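Periplasmic cell division protein (SufI) (Aquifex aeolicus, PDB 6SYY) binds copper and probably acts as a multicopper oxidase, a laccase-like enzyme with a methionine-rich loop that has a role in catalysis. Local coordinates at residues A[456-464]-A[473-481]. Sequence-based numbering, arbitrary orientation.
Sequences HGFQFQVLE and TDLGWKDTV. With CU (copper (II) ion), chain C.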
loop_
_atom_site.group_PDB
_atom_site.type_symbol
_atom_site.label_atom_id
_atom_site.label_comp_id
_atom_site.label_asym_id
_atom_site.label_seq_id
_atom_site.Cartn_x
_atom_site.Cartn_y
_atom_site.Cartn_z
ATOM N N HIS A 456 1.991 -9.285 7.678
ATOM C CA HIS A 456 2.072 -10.115 6.491
ATOM C C HIS A 456 1.234 -11.376 6.684
ATOM O O HIS A 456 0.845 -11.726 7.799
ATOM C CB HIS A 456 3.527 -10.491 6.189
ATOM C CG HIS A 456 4.398 -9.323 5.839
ATOM N ND1 HIS A 456 5.583 -9.462 5.148
ATOM C CD2 HIS A 456 4.262 -7.999 6.088
ATOM C CE1 HIS A 456 6.138 -8.274 4.985
ATOM N NE2 HIS A 456 5.357 -7.369 5.546
ATOM N N GLY A 457 0.954 -12.055 5.578
ATOM C CA GLY A 457 0.327 -13.366 5.613
ATOM C C GLY A 457 -1.185 -13.415 5.549
ATOM O O GLY A 457 -1.743 -14.328 4.934
ATOM N N PHE A 458 -1.867 -12.461 6.184
ATOM C CA PHE A 458 -3.323 -12.480 6.232
ATOM C C PHE A 458 -3.865 -11.060 6.230
ATOM O O PHE A 458 -3.220 -10.128 6.718
ATOM C CB PHE A 458 -3.849 -13.207 7.477
ATOM C CG PHE A 458 -3.126 -14.483 7.784
ATOM C CD1 PHE A 458 -3.555 -15.685 7.247
ATOM C CD2 PHE A 458 -2.008 -14.480 8.605
ATOM C CE1 PHE A 458 -2.884 -16.861 7.524
ATOM C CE2 PHE A 458 -1.332 -15.652 8.886
ATOM C CZ PHE A 458 -1.772 -16.845 8.346
ATOM N N GLN A 459 -5.062 -10.907 5.682
ATOM C CA GLN A 459 -5.807 -9.687 5.914
ATOM C C GLN A 459 -6.571 -9.796 7.234
ATOM O O GLN A 459 -6.698 -10.874 7.820
ATOM C CB GLN A 459 -6.757 -9.403 4.752
ATOM C CG GLN A 459 -6.057 -9.019 3.459
ATOM C CD GLN A 459 -5.607 -10.225 2.656
ATOM O OE1 GLN A 459 -6.045 -11.349 2.902
ATOM N NE2 GLN A 459 -4.734 -9.994 1.684
ATOM N N PHE A 460 -7.076 -8.662 7.708
ATOM C CA PHE A 460 -7.809 -8.618 8.963
ATOM C C PHE A 460 -8.983 -7.661 8.827
ATOM O O PHE A 460 -9.086 -6.898 7.863
ATOM C CB PHE A 460 -6.908 -8.190 10.130
ATOM C CG PHE A 460 -6.216 -6.872 9.915
ATOM C CD1 PHE A 460 -6.861 -5.678 10.190
ATOM C CD2 PHE A 460 -4.913 -6.828 9.445
ATOM C CE1 PHE A 460 -6.226 -4.463 9.993
ATOM C CE2 PHE A 460 -4.272 -5.621 9.256
ATOM C CZ PHE A 460 -4.931 -4.435 9.523
ATOM N N GLN A 461 -9.867 -7.702 9.819
ATOM C CA GLN A 461 -11.009 -6.803 9.900
ATOM C C GLN A 461 -10.892 -5.967 11.165
ATOM O O GLN A 461 -10.669 -6.506 12.254
ATOM C CB GLN A 461 -12.320 -7.583 9.889
ATOM C CG GLN A 461 -12.516 -8.389 8.619
ATOM C CD GLN A 461 -13.684 -9.335 8.716
ATOM O OE1 GLN A 461 -14.286 -9.492 9.782
ATOM N NE2 GLN A 461 -14.016 -9.976 7.603
ATOM N N VAL A 462 -11.022 -4.650 11.011
ATOM C CA VAL A 462 -10.889 -3.737 12.139
ATOM C C VAL A 462 -12.149 -3.824 12.985
ATOM O O VAL A 462 -13.264 -3.618 12.490
ATOM C CB VAL A 462 -10.641 -2.301 11.663
ATOM C CG1 VAL A 462 -10.604 -1.355 12.850
ATOM C CG2 VAL A 462 -9.344 -2.222 10.874
ATOM N N LEU A 463 -11.978 -4.130 14.267
ATOM C CA LEU A 463 -13.118 -4.247 15.160
ATOM C C LEU A 463 -13.493 -2.913 15.792
ATOM O O LEU A 463 -14.674 -2.552 15.820
ATOM C CB LEU A 463 -12.828 -5.275 16.255
ATOM C CG LEU A 463 -12.562 -6.700 15.783
ATOM C CD1 LEU A 463 -12.398 -7.616 16.982
ATOM C CD2 LEU A 463 -13.682 -7.178 14.883
ATOM N N GLU A 464 -12.510 -2.165 16.292
ATOM C CA GLU A 464 -12.824 -1.063 17.189
ATOM C C GLU A 464 -11.639 -0.109 17.292
ATOM O O GLU A 464 -10.482 -0.537 17.266
ATOM C CB GLU A 464 -13.200 -1.614 18.571
ATOM C CG GLU A 464 -13.622 -0.595 19.600
ATOM C CD GLU A 464 -13.932 -1.245 20.932
ATOM O OE1 GLU A 464 -13.364 -2.322 21.213
ATOM O OE2 GLU A 464 -14.750 -0.688 21.693
ATOM N N THR A 473 -12.640 3.860 5.418
ATOM C CA THR A 473 -11.386 3.222 5.047
ATOM C C THR A 473 -10.944 2.155 6.041
ATOM O O THR A 473 -9.979 1.440 5.758
ATOM C CB THR A 473 -10.293 4.281 4.901
ATOM O OG1 THR A 473 -10.188 5.036 6.116
ATOM C CG2 THR A 473 -10.628 5.222 3.753
ATOM N N ASP A 474 -11.614 2.030 7.188
ATOM C CA ASP A 474 -11.317 0.972 8.150
ATOM C C ASP A 474 -12.086 -0.313 7.880
ATOM O O ASP A 474 -11.835 -1.318 8.554
ATOM C CB ASP A 474 -11.634 1.430 9.581
ATOM C CG ASP A 474 -10.625 2.418 10.124
ATOM O OD1 ASP A 474 -9.433 2.309 9.769
ATOM O OD2 ASP A 474 -11.026 3.294 10.922
ATOM N N LEU A 475 -13.013 -0.306 6.930
ATOM C CA LEU A 475 -13.906 -1.431 6.720
ATOM C C LEU A 475 -13.257 -2.485 5.827
ATOM O O LEU A 475 -12.157 -2.307 5.298
ATOM C CB LEU A 475 -15.224 -0.952 6.111
ATOM C CG LEU A 475 -15.942 0.133 6.914
ATOM C CD1 LEU A 475 -17.176 0.626 6.184
ATOM C CD2 LEU A 475 -16.310 -0.382 8.300
ATOM N N GLY A 476 -13.959 -3.602 5.667
ATOM C CA GLY A 476 -13.503 -4.642 4.772
ATOM C C GLY A 476 -12.275 -5.380 5.280
ATOM O O GLY A 476 -11.929 -5.355 6.464
ATOM N N TRP A 477 -11.620 -6.064 4.344
ATOM C CA TRP A 477 -10.397 -6.813 4.618
ATOM C C TRP A 477 -9.215 -5.858 4.494
ATOM O O TRP A 477 -8.924 -5.361 3.403
ATOM C CB TRP A 477 -10.251 -7.985 3.651
ATOM C CG TRP A 477 -11.230 -9.114 3.865
ATOM C CD1 TRP A 477 -12.308 -9.427 3.085
ATOM C CD2 TRP A 477 -11.205 -10.086 4.922
ATOM N NE1 TRP A 477 -12.958 -10.528 3.593
ATOM C CE2 TRP A 477 -12.301 -10.950 4.720
ATOM C CE3 TRP A 477 -10.363 -10.308 6.017
ATOM C CZ2 TRP A 477 -12.577 -12.020 5.576
ATOM C CZ3 TRP A 477 -10.642 -11.370 6.869
ATOM C CH2 TRP A 477 -11.738 -12.210 6.642
ATOM N N LYS A 478 -8.541 -5.595 5.609
ATOM C CA LYS A 478 -7.415 -4.677 5.646
ATOM C C LYS A 478 -6.118 -5.451 5.845
ATOM O O LYS A 478 -6.128 -6.599 6.293
ATOM C CB LYS A 478 -7.593 -3.658 6.778
ATOM C CG LYS A 478 -8.870 -2.842 6.684
ATOM C CD LYS A 478 -8.711 -1.689 5.710
ATOM C CE LYS A 478 -7.742 -0.658 6.257
ATOM N NZ LYS A 478 -7.403 0.369 5.237
ATOM N N ASP A 479 -4.990 -4.816 5.498
ATOM C CA ASP A 479 -3.689 -5.303 5.946
ATOM C C ASP A 479 -2.820 -4.220 6.576
ATOM O O ASP A 479 -1.725 -4.536 7.054
ATOM C CB ASP A 479 -2.919 -6.002 4.805
ATOM C CG ASP A 479 -2.564 -5.075 3.657
ATOM O OD1 ASP A 479 -2.002 -3.982 3.888
ATOM O OD2 ASP A 479 -2.813 -5.471 2.500
ATOM N N THR A 480 -3.279 -2.967 6.612
ATOM C CA THR A 480 -2.567 -1.872 7.267
ATOM C C THR A 480 -3.584 -0.988 7.977
ATOM O O THR A 480 -4.461 -0.415 7.324
ATOM C CB THR A 480 -1.767 -1.046 6.251
ATOM O OG1 THR A 480 -0.905 -1.905 5.489
ATOM C CG2 THR A 480 -0.935 0.010 6.963
ATOM N N VAL A 481 -3.471 -0.856 9.300
ATOM C CA VAL A 481 -4.427 -0.079 10.087
ATOM C C VAL A 481 -3.710 1.098 10.737
ATOM O O VAL A 481 -2.633 0.937 11.322
ATOM C CB VAL A 481 -5.150 -0.941 11.142
ATOM C CG1 VAL A 481 -4.161 -1.599 12.096
ATOM C CG2 VAL A 481 -6.177 -0.097 11.909
HETATM CU CU CU C . 6.307 -5.604 5.093
HETATM O O HOH W 1 -4.291 -7.372 1.195
HETATM O O HOH W 2 -12.105 -3.919 8.535
#
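Beside the trinuclear copper site of this cupredoxin-like domain, F460 and K478 form a single antiparallel bridge of the hydrogen-bonded kind. F460 N meets K478 O at 2.7 Å in the plane of that carbonyl, and K478 N returns a nearly straight bond (172°) to F460 O, also 2.7 Å. With CG set between its backbone N and carbonyl carbon (chi1 56°), the F460 ring folds back over the bridge: K478 O lies over one face, D479 C sits obliquely 3.4 Å from CE2, and V481 CB meets the edge. I455, I491 and V493 from neighbouring strands also touch this ring, and an alanine here would probably leave a gap between V481 and these strands. V462 CG2 packs on V481 CG2. A water takes the V462 N-H and donates to D474 O and G476 O, tying the turn before W477 to the strand. Farther out, Q461 lays CG over the six-membered ring of W477 as a CH-pi contact, 4.1 Å from its centroid; its amide, 48° from the indole plane, hydrogen-bonds through NE2 to T386 O. At the copper end, a second water bridges Q459 NE2 and D479 OD2; R123 holds Q459 OE1, and R300 pairs with D479. H456 NE2 binds copper at 2.1 Å, with H161 and H508 among the other ligands, the three-histidine set typical of a type 3 copper in the trinuclear centre of multicopper oxidases.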